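Local coordinates for YcgJ protein (Bacillus subtilis, PDB 1XXL) that is a probable methyltransferase that presumably uses S-adenosylmethionine as methyl donor, with its substrate not identified, at residues A51-E54 with M55-A59; V132-E135 with F136-L140; T215-Q218 with N219-I223; N202-D206 with E207-T211. All coordinates share one frame; numbering follows the deposited sequence.

Interaction 1 (A51-E54 with M55-A59)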
loop_
_atom_site.group_PDB
_atom_site.type_symbol
_atom_site.label_atom_id
_atom_site.label_comp_id
_atom_site.label_asym_id
_atom_site.label_seq_id
_atom_site.Cartn_x
_atom_site.Cartn_y
_atom_site.Cartn_z
ATOM N N ALA A 51 12.003 3.208 4.076
ATOM C CA ALA A 51 12.994 3.995 3.356
ATOM C C ALA A 51 13.648 5.079 4.211
ATOM O O ALA A 51 14.745 5.502 3.905
ATOM C CB ALA A 51 12.374 4.609 2.107
ATOM N N THR A 52 13.001 5.503 5.291
ATOM C CA THR A 52 13.507 6.616 6.079
ATOM C C THR A 52 14.008 6.139 7.433
ATOM O O THR A 52 13.358 5.328 8.091
ATOM C CB THR A 52 12.429 7.723 6.284
ATOM O OG1 THR A 52 11.456 7.289 7.236
ATOM C CG2 THR A 52 11.718 8.032 4.983
ATOM N N LYS A 53 15.168 6.656 7.828
ATOM C CA LYS A 53 15.761 6.366 9.136
ATOM C C LYS A 53 14.820 6.718 10.271
ATOM O O LYS A 53 14.718 5.996 11.262
ATOM C CB LYS A 53 17.073 7.144 9.316
ATOM C CG LYS A 53 17.506 7.305 10.776
ATOM C CD LYS A 53 18.891 7.983 10.919
ATOM C CE LYS A 53 19.445 7.842 12.362
ATOM N NZ LYS A 53 19.902 6.460 12.669
ATOM N N GLU A 54 14.136 7.839 10.103
ATOM C CA GLU A 54 13.238 8.356 11.117
ATOM C C GLU A 54 12.103 7.378 11.415
ATOM O O GLU A 54 11.774 7.152 12.565
ATOM C CB GLU A 54 12.728 9.765 10.729
ATOM C CG GLU A 54 12.499 10.031 9.192
ATOM C CD GLU A 54 13.731 10.603 8.378
ATOM O OE1 GLU A 54 13.482 11.559 7.576
ATOM O OE2 GLU A 54 14.894 10.100 8.487
HETATM N N MSE A 55 11.531 6.759 10.395
HETATM C CA MSE A 55 10.473 5.766 10.615
HETATM C C MSE A 55 11.010 4.486 11.240
HETATM O O MSE A 55 10.333 3.836 12.029
HETATM C CB MSE A 55 9.747 5.443 9.309
HETATM C CG MSE A 55 8.815 6.562 8.797
HETATM SE SE MSE A 55 7.523 7.254 10.188
HETATM C CE MSE A 55 8.389 8.904 10.588
ATOM N N VAL A 56 12.218 4.106 10.883
ATOM C CA VAL A 56 12.845 2.941 11.511
ATOM C C VAL A 56 12.977 3.155 13.044
ATOM O O VAL A 56 12.706 2.259 13.823
ATOM C CB VAL A 56 14.234 2.645 10.888
ATOM C CG1 VAL A 56 14.972 1.600 11.678
ATOM C CG2 VAL A 56 14.084 2.212 9.441
ATOM N N GLU A 57 13.391 4.351 13.447
ATOM C CA GLU A 57 13.536 4.675 14.872
ATOM C C GLU A 57 12.163 4.729 15.562
ATOM O O GLU A 57 11.990 4.186 16.647
ATOM C CB GLU A 57 14.306 5.991 15.041
ATOM C CG GLU A 57 15.794 5.945 14.584
ATOM C CD GLU A 57 16.655 4.891 15.332
ATOM O OE1 GLU A 57 16.326 4.531 16.484
ATOM O OE2 GLU A 57 17.662 4.406 14.760
ATOM N N VAL A 58 11.179 5.339 14.898
ATOM C CA VAL A 58 9.802 5.406 15.424
ATOM C C VAL A 58 9.229 4.001 15.616
ATOM O O VAL A 58 8.709 3.684 16.683
ATOM C CB VAL A 58 8.879 6.254 14.499
ATOM C CG1 VAL A 58 7.406 6.124 14.887
ATOM C CG2 VAL A 58 9.279 7.718 14.547
ATOM N N ALA A 59 9.342 3.145 14.605
ATOM C CA ALA A 59 8.795 1.794 14.720
ATOM C C ALA A 59 9.459 0.991 15.835
ATOM O O ALA A 59 8.775 0.289 16.582
ATOM C CB ALA A 59 8.866 1.041 13.380
HETATM O O HOH W 1 18.047 4.122 12.295
#
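Thr52 is the N-cap of helix 53-66, the helix of a beta-alpha-beta unit between strands 45-50 and 71-75 in the Rossmann-like methyltransferase domain, and its side chain caps the amide of Met55, a selenomethionine in this crystal. Thr52 OG1 accepts the Met55 amide N at 3.2 Å, with 153° at the hydrogen. The torsion explains the reach: chi1 of 74° sets OG1 between the residue's own backbone N and carbonyl carbon, facing the first turn. The two side chains then run side by side in the same direction, Met55 CG lying 3.2 Å from Thr52 OG1. The Thr52 carbonyl takes the Val56 amide and only a weak second bond from Met55 N, while the Lys53 and Glu54 carbonyls receive the amides of Glu57 and Val58 in regular helical spacing.

The cap directly follows the cofactor region. Asp50 and Ala51 are assigned to S-adenosylmethionine binding; Asp50 OD2 also accepts from Thr52 N, which ties the capping residue to the end of strand 45-50. The Met55 side chain lies about 8 Å from Gly29, an experimentally supported binding residue, whereas Val56 and Ala59 pack on strand 71-75.

On the exposed side, Lys53 and Glu57 sit one turn apart. The lysine chain is extended up to a turn at the last torsion (chi4 73°), and NZ ends near the Glu57 carboxylate. The resulting salt bridge is long, Lys53 NZ to Glu57 OE2 3.7 Å, and a water bridges the same atoms, accepting from Lys53 NZ at 3.0 Å and donating to Glu57 OE2 at an unusually short 2.5 Å.

Interaction 2 (V132-E135 with F136-L140)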
loop_
_atom_site.group_PDB
_atom_site.type_symbol
_atom_site.label_atom_id
_atom_site.label_comp_id
_atom_site.label_asym_id
_atom_site.label_seq_id
_atom_site.Cartn_x
_atom_site.Cartn_y
_atom_site.Cartn_z
ATOM N N VAL A 132 -8.148 7.685 -18.570
ATOM C CA VAL A 132 -8.536 9.041 -18.143
ATOM C C VAL A 132 -8.869 9.086 -16.642
ATOM O O VAL A 132 -8.602 10.084 -15.964
ATOM C CB VAL A 132 -9.714 9.584 -19.014
ATOM C CG1 VAL A 132 -10.096 10.960 -18.611
ATOM C CG2 VAL A 132 -9.271 9.666 -20.488
ATOM N N LEU A 133 -9.411 7.993 -16.120
ATOM C CA LEU A 133 -9.696 7.887 -14.686
ATOM C C LEU A 133 -8.413 7.548 -13.921
ATOM O O LEU A 133 -8.193 8.050 -12.819
ATOM C CB LEU A 133 -10.772 6.848 -14.427
ATOM C CG LEU A 133 -12.120 7.131 -15.095
ATOM C CD1 LEU A 133 -13.074 6.011 -14.820
ATOM C CD2 LEU A 133 -12.719 8.449 -14.662
ATOM N N ASP A 134 -7.599 6.678 -14.524
ATOM C CA ASP A 134 -6.238 6.373 -14.053
ATOM C C ASP A 134 -5.455 7.681 -13.792
ATOM O O ASP A 134 -4.947 7.956 -12.697
ATOM C CB ASP A 134 -5.564 5.532 -15.128
ATOM C CG ASP A 134 -4.144 5.176 -14.813
ATOM O OD1 ASP A 134 -3.757 4.044 -15.202
ATOM O OD2 ASP A 134 -3.421 5.985 -14.193
ATOM N N GLU A 135 -5.397 8.494 -14.823
ATOM C CA GLU A 135 -4.750 9.797 -14.776
ATOM C C GLU A 135 -5.387 10.762 -13.729
ATOM O O GLU A 135 -4.686 11.460 -12.999
ATOM C CB GLU A 135 -4.857 10.312 -16.198
ATOM C CG GLU A 135 -4.311 11.609 -16.572
ATOM C CD GLU A 135 -4.454 11.792 -18.103
ATOM O OE1 GLU A 135 -4.582 12.958 -18.557
ATOM O OE2 GLU A 135 -4.472 10.751 -18.843
ATOM N N PHE A 136 -6.711 10.763 -13.627
ATOM C CA PHE A 136 -7.413 11.664 -12.704
ATOM C C PHE A 136 -6.997 11.405 -11.259
ATOM O O PHE A 136 -6.631 12.323 -10.519
ATOM C CB PHE A 136 -8.926 11.491 -12.840
ATOM C CG PHE A 136 -9.707 12.343 -11.900
ATOM C CD1 PHE A 136 -10.076 11.868 -10.641
ATOM C CD2 PHE A 136 -10.072 13.632 -12.259
ATOM C CE1 PHE A 136 -10.788 12.675 -9.772
ATOM C CE2 PHE A 136 -10.786 14.421 -11.396
ATOM C CZ PHE A 136 -11.136 13.947 -10.157
ATOM N N VAL A 137 -7.043 10.137 -10.877
ATOM C CA VAL A 137 -6.742 9.752 -9.521
ATOM C C VAL A 137 -5.256 9.847 -9.209
ATOM O O VAL A 137 -4.897 10.226 -8.103
ATOM C CB VAL A 137 -7.343 8.374 -9.148
ATOM C CG1 VAL A 137 -6.646 7.206 -9.863
ATOM C CG2 VAL A 137 -7.328 8.196 -7.613
ATOM N N ASN A 138 -4.393 9.524 -10.174
ATOM C CA ASN A 138 -2.957 9.688 -9.952
ATOM C C ASN A 138 -2.545 11.145 -9.774
ATOM O O ASN A 138 -1.709 11.468 -8.893
ATOM C CB ASN A 138 -2.131 9.022 -11.056
ATOM C CG ASN A 138 -1.837 7.569 -10.748
ATOM O OD1 ASN A 138 -1.019 7.288 -9.885
ATOM N ND2 ASN A 138 -2.520 6.647 -11.428
ATOM N N HIS A 139 -3.122 12.012 -10.597
ATOM C CA HIS A 139 -2.917 13.450 -10.474
ATOM C C HIS A 139 -3.443 13.945 -9.109
ATOM O O HIS A 139 -2.755 14.705 -8.424
ATOM C CB HIS A 139 -3.598 14.207 -11.635
ATOM C CG HIS A 139 -3.266 15.666 -11.683
ATOM N ND1 HIS A 139 -1.976 16.131 -11.842
ATOM C CD2 HIS A 139 -4.050 16.766 -11.580
ATOM C CE1 HIS A 139 -1.980 17.456 -11.836
ATOM N NE2 HIS A 139 -3.226 17.866 -11.665
ATOM N N LEU A 140 -4.645 13.518 -8.714
ATOM C CA LEU A 140 -5.214 13.953 -7.426
ATOM C C LEU A 140 -4.268 13.622 -6.285
ATOM O O LEU A 140 -3.957 14.472 -5.454
ATOM C CB LEU A 140 -6.566 13.318 -7.172
ATOM C CG LEU A 140 -7.256 13.579 -5.824
ATOM C CD1 LEU A 140 -7.597 15.053 -5.635
ATOM C CD2 LEU A 140 -8.500 12.748 -5.754
#
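Polar side chains one turn apart meet where Asn138 ND2 reaches back to Asp134 on helix 131-144. Its sound bond goes to the Asp134 carbonyl O, 3.0 Å at 151°, with the nitrogen well above the carbonyl plane (49° out). Asp134 O also accepts the Asn138 backbone N at 3.0 Å, so two donors of one residue grip it. A further bond from ND2 to Asp134 OD2 is weak and strongly bent. Outside partners also hold both side chains: Asp134 OD1 forms a salt bridge with Arg150, and Asn138 OD1 accepts from Glu151 N and His148 NE2.

The backbone bonds are those of an alpha-helix. Val137 N to Leu133 O is nearly straight, while Phe136 N meets Val132 O less squarely.

The other close approaches bring side-chain carbons against carbonyl oxygens. Val137 CG1, placed by chi1 of 70° between its own N and carbonyl carbon, lies 3.4 Å from Asp134 O.

Phe136, with CG anti to its N, carries its ring away from this turn to stack on His200 of helix 191-202, where Leu140 also packs. Leu133 faces helix 206-211, and Val137 and Leu140 rest on strand 222-236.

Interaction 3 (T215-Q218 with N219-I223)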
loop_
_atom_site.group_PDB
_atom_site.type_symbol
_atom_site.label_atom_id
_atom_site.label_comp_id
_atom_site.label_asym_id
_atom_site.label_seq_id
_atom_site.Cartn_x
_atom_site.Cartn_y
_atom_site.Cartn_z
ATOM N N THR A 215 -18.154 14.234 -3.594
ATOM C CA THR A 215 -19.184 15.033 -2.937
ATOM C C THR A 215 -18.603 16.432 -2.660
ATOM O O THR A 215 -17.503 16.544 -2.126
ATOM C CB THR A 215 -19.686 14.353 -1.639
ATOM O OG1 THR A 215 -20.277 13.083 -1.968
ATOM C CG2 THR A 215 -20.750 15.209 -0.943
ATOM N N LEU A 216 -19.358 17.467 -3.053
ATOM C CA LEU A 216 -18.946 18.874 -2.947
ATOM C C LEU A 216 -20.035 19.741 -2.303
ATOM O O LEU A 216 -21.223 19.438 -2.413
ATOM C CB LEU A 216 -18.661 19.443 -4.358
ATOM C CG LEU A 216 -17.739 18.631 -5.284
ATOM C CD1 LEU A 216 -17.730 19.193 -6.686
ATOM C CD2 LEU A 216 -16.350 18.598 -4.718
ATOM N N ASN A 217 -19.618 20.821 -1.643
ATOM C CA ASN A 217 -20.530 21.907 -1.257
ATOM C C ASN A 217 -20.973 22.689 -2.495
ATOM O O ASN A 217 -20.303 22.645 -3.537
ATOM C CB ASN A 217 -19.841 22.877 -0.297
ATOM C CG ASN A 217 -19.698 22.317 1.101
ATOM O OD1 ASN A 217 -20.676 22.231 1.837
ATOM N ND2 ASN A 217 -18.469 21.981 1.498
ATOM N N GLN A 218 -22.089 23.412 -2.386
ATOM C CA GLN A 218 -22.553 24.257 -3.502
ATOM C C GLN A 218 -21.505 25.267 -3.935
ATOM O O GLN A 218 -21.401 25.551 -5.109
ATOM C CB GLN A 218 -23.846 25.011 -3.181
ATOM C CG GLN A 218 -25.036 24.092 -2.956
ATOM C CD GLN A 218 -26.380 24.660 -3.433
ATOM O OE1 GLN A 218 -26.566 25.892 -3.523
ATOM N NE2 GLN A 218 -27.339 23.755 -3.707
ATOM N N ASN A 219 -20.737 25.810 -2.997
ATOM C CA ASN A 219 -19.655 26.746 -3.355
ATOM C C ASN A 219 -18.360 26.082 -3.856
ATOM O O ASN A 219 -17.327 26.753 -3.975
ATOM C CB ASN A 219 -19.360 27.712 -2.195
ATOM C CG ASN A 219 -18.648 27.050 -1.017
ATOM O OD1 ASN A 219 -18.218 27.740 -0.093
ATOM N ND2 ASN A 219 -18.525 25.722 -1.037
ATOM N N GLY A 220 -18.417 24.778 -4.146
ATOM C CA GLY A 220 -17.282 24.051 -4.713
ATOM C C GLY A 220 -16.279 23.511 -3.722
ATOM O O GLY A 220 -15.338 22.847 -4.119
ATOM N N GLN A 221 -16.454 23.793 -2.436
ATOM C CA GLN A 221 -15.547 23.275 -1.407
ATOM C C GLN A 221 -15.785 21.755 -1.302
ATOM O O GLN A 221 -16.925 21.326 -1.082
ATOM C CB GLN A 221 -15.791 23.967 -0.068
ATOM C CG GLN A 221 -14.885 23.514 1.081
ATOM C CD GLN A 221 -13.435 23.960 0.930
ATOM O OE1 GLN A 221 -13.100 24.762 0.053
ATOM N NE2 GLN A 221 -12.565 23.439 1.799
ATOM N N PRO A 222 -14.731 20.935 -1.533
ATOM C CA PRO A 222 -14.967 19.487 -1.522
ATOM C C PRO A 222 -15.277 18.961 -0.130
ATOM O O PRO A 222 -14.807 19.517 0.864
ATOM C CB PRO A 222 -13.659 18.913 -2.062
ATOM C CG PRO A 222 -12.972 20.094 -2.730
ATOM C CD PRO A 222 -13.333 21.241 -1.873
ATOM N N ILE A 223 -16.067 17.890 -0.084
ATOM C CA ILE A 223 -16.460 17.262 1.164
ATOM C C ILE A 223 -15.848 15.881 1.307
ATOM O O ILE A 223 -15.256 15.565 2.341
ATOM C CB ILE A 223 -17.995 17.200 1.255
ATOM C CG1 ILE A 223 -18.537 18.622 1.437
ATOM C CG2 ILE A 223 -18.438 16.320 2.419
ATOM C CD1 ILE A 223 -20.017 18.752 1.156
#
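Thr215-Gln218 and Asn219-Ile223 run antiparallel, their end-to-end directions 159° apart, and are joined by a type I turn from Asn217 to Gly220 whose closing bond, Gly220 N to Asn217 O, is 2.9 Å long. Leu216 and Pro222 form a non-hydrogen-bonded pair, flanked by bonds from Ile223 N to Thr215 O and from Asn217 N to Gln221 O, each 2.8 Å.

Asn217 adds a side-chain bond to that frame. Its ND2 donates to Gln221 O at 3.1 Å, from 48° above the carbonyl plane, while its backbone N arrives from the opposite face. One carbonyl is thus held by two donors of the same residue. The Asn217 and Ile223 side chains cross at about a right angle, and Ile223 CG1 comes within 3.4 Å of Asn217 ND2.

On the face of Leu216 and Pro222, Leu216 CD2 lies 3.8 Å from Pro222 CB. This apolar pair faces helix 191-202, with Leu216 on Asn202 and Pro222 on Ile198 and Leu201. Gly220 has a positive phi of 86°, which turns the chain into the return strand.

Together these features define a beta hairpin closed by a type I turn with a G1 bulge at Gly220, leading into the long strand 222-236.

Interaction 4 (N202-D206 with E207-T211)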
loop_
_atom_site.group_PDB
_atom_site.type_symbol
_atom_site.label_atom_id
_atom_site.label_comp_id
_atom_site.label_asym_id
_atom_site.label_seq_id
_atom_site.Cartn_x
_atom_site.Cartn_y
_atom_site.Cartn_z
ATOM N N ASN A 202 -13.577 19.792 -8.756
ATOM C CA ASN A 202 -14.721 20.534 -9.281
ATOM C C ASN A 202 -14.913 20.395 -10.772
ATOM O O ASN A 202 -16.027 20.519 -11.252
ATOM C CB ASN A 202 -14.597 22.029 -8.932
ATOM C CG ASN A 202 -15.168 22.335 -7.577
ATOM O OD1 ASN A 202 -14.457 22.323 -6.570
ATOM N ND2 ASN A 202 -16.476 22.556 -7.532
ATOM N N HIS A 203 -13.828 20.157 -11.509
ATOM C CA HIS A 203 -13.905 19.980 -12.954
ATOM C C HIS A 203 -13.888 18.508 -13.395
ATOM O O HIS A 203 -13.759 18.213 -14.573
ATOM C CB HIS A 203 -12.756 20.758 -13.612
ATOM C CG HIS A 203 -12.900 22.241 -13.492
ATOM N ND1 HIS A 203 -12.907 22.895 -12.279
ATOM C CD2 HIS A 203 -13.050 23.199 -14.436
ATOM C CE1 HIS A 203 -13.067 24.192 -12.480
ATOM N NE2 HIS A 203 -13.151 24.402 -13.780
ATOM N N ALA A 204 -14.029 17.583 -12.454
ATOM C CA ALA A 204 -14.137 16.151 -12.778
ATOM C C ALA A 204 -15.254 15.825 -13.804
ATOM O O ALA A 204 -16.356 16.351 -13.716
ATOM C CB ALA A 204 -14.357 15.346 -11.474
ATOM N N SER A 205 -14.970 14.949 -14.768
ATOM C CA SER A 205 -16.010 14.440 -15.672
ATOM C C SER A 205 -17.099 13.713 -14.886
ATOM O O SER A 205 -16.914 13.369 -13.716
ATOM C CB SER A 205 -15.410 13.452 -16.656
ATOM O OG SER A 205 -14.932 12.319 -15.977
ATOM N N ASP A 206 -18.225 13.468 -15.534
ATOM C CA ASP A 206 -19.289 12.696 -14.933
ATOM C C ASP A 206 -18.807 11.315 -14.522
ATOM O O ASP A 206 -19.160 10.831 -13.462
ATOM C CB ASP A 206 -20.469 12.564 -15.892
ATOM C CG ASP A 206 -21.200 13.878 -16.098
ATOM O OD1 ASP A 206 -21.070 14.772 -15.235
ATOM O OD2 ASP A 206 -21.907 14.017 -17.118
ATOM N N GLU A 207 -17.979 10.697 -15.359
ATOM C CA GLU A 207 -17.463 9.363 -15.082
ATOM C C GLU A 207 -16.544 9.376 -13.835
ATOM O O GLU A 207 -16.614 8.460 -13.029
ATOM C CB GLU A 207 -16.712 8.793 -16.292
ATOM C CG GLU A 207 -17.425 8.965 -17.649
ATOM C CD GLU A 207 -17.230 10.378 -18.232
ATOM O OE1 GLU A 207 -16.063 10.815 -18.391
ATOM O OE2 GLU A 207 -18.235 11.068 -18.492
ATOM N N ALA A 208 -15.695 10.395 -13.693
ATOM C CA ALA A 208 -14.820 10.531 -12.524
ATOM C C ALA A 208 -15.618 10.791 -11.231
ATOM O O ALA A 208 -15.323 10.236 -10.155
ATOM C CB ALA A 208 -13.795 11.636 -12.750
ATOM N N ARG A 209 -16.629 11.642 -11.350
ATOM C CA ARG A 209 -17.524 11.927 -10.246
ATOM C C ARG A 209 -18.259 10.678 -9.738
ATOM O O ARG A 209 -18.458 10.515 -8.531
ATOM C CB ARG A 209 -18.527 12.981 -10.677
ATOM C CG ARG A 209 -17.978 14.388 -10.689
ATOM C CD ARG A 209 -18.844 15.265 -11.597
ATOM N NE ARG A 209 -19.302 16.495 -10.952
ATOM C CZ ARG A 209 -18.609 17.640 -10.869
ATOM N NH1 ARG A 209 -17.406 17.757 -11.413
ATOM N NH2 ARG A 209 -19.151 18.694 -10.240
ATOM N N ASP A 210 -18.670 9.811 -10.669
ATOM C CA ASP A 210 -19.309 8.530 -10.341
ATOM C C ASP A 210 -18.293 7.547 -9.751
ATOM O O ASP A 210 -18.491 7.005 -8.678
ATOM C CB ASP A 210 -19.964 7.953 -11.617
ATOM C CG ASP A 210 -20.694 6.606 -11.377
ATOM O OD1 ASP A 210 -21.371 6.444 -10.317
ATOM O OD2 ASP A 210 -20.593 5.704 -12.266
ATOM N N THR A 211 -17.190 7.333 -10.452
ATOM C CA THR A 211 -16.193 6.359 -10.036
ATOM C C THR A 211 -15.602 6.694 -8.673
ATOM O O THR A 211 -15.403 5.812 -7.853
ATOM C CB THR A 211 -15.049 6.275 -11.074
ATOM O OG1 THR A 211 -15.585 5.820 -12.328
ATOM C CG2 THR A 211 -13.955 5.312 -10.619
#
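The guanidinium of Arg209 meets the backbone of Asn202 and Ala204 at its edge, through a single nitrogen. NH1 donates to Asn202 O at 3.1 Å, almost straight at 174°, and this oxygen lies in the guanidinium plane. Seen from the acceptor, however, the donor stands 70° out of the Asn202 carbonyl plane. The second bond reverses that geometry: Ala204 O, 2.9 Å from Arg209 NH1, is used on a lone pair in its carbonyl plane but sits tilted off the guanidinium plane, and the bond is more bent. A turn at chi3 brings the arginine back across the loop. Two bonds from NH1 thereby restrain the guanidinium and clamp the residues that leave helix 191-202. Ala204 CB lies 3.8 Å from Arg209 CG.

The Glu207 carboxylate is met from above its plane by Ser205 OG, which donates to OE1 at 3.1 Å from 65° out of that plane. The same Ser205 OG accepts Ala208 N at 3.1 Å, so this hydroxyl is both N-cap of helix 206-211 and donor to its first turn. Its first torsion points it at the helix start. Backbone bonds from Arg209 N to Ser205 O and Asp210 N to Asp206 O continue the turn, and Glu207 O accepts both Thr211 N and Thr211 OG1, from opposite faces of its plane.

Helix 206-211 packs on helix 131-144 through Ala208 and Thr211 against Leu133, and Ala204 of the preceding loop touches Phe136, while Asn202 and Arg209 lie against Leu216 of strand 215-216.

Interaction 1 stands apart: it belongs to the cofactor-binding half, its nearest atoms about 18 Å from interaction 2 and farther from the others. Interactions 2, 3 and 4 lie on one side of the chain's centre. Interaction 4 links its two neighbours, with Leu133 CD2 3.6 Å from Ala208 CA on one side and Leu216 CD1 3.9 Å from Arg209 NH2 on the other, whereas interactions 2 and 3 do not touch. Interactions 1 and 3 are surface contacts; 2 and 4 are partly buried. Hydroxyl N-caps mark 1 and 4, an asparagine gripping a carbonyl twice marks 2 and 3, and a salt bridge within the contact occurs only in 1.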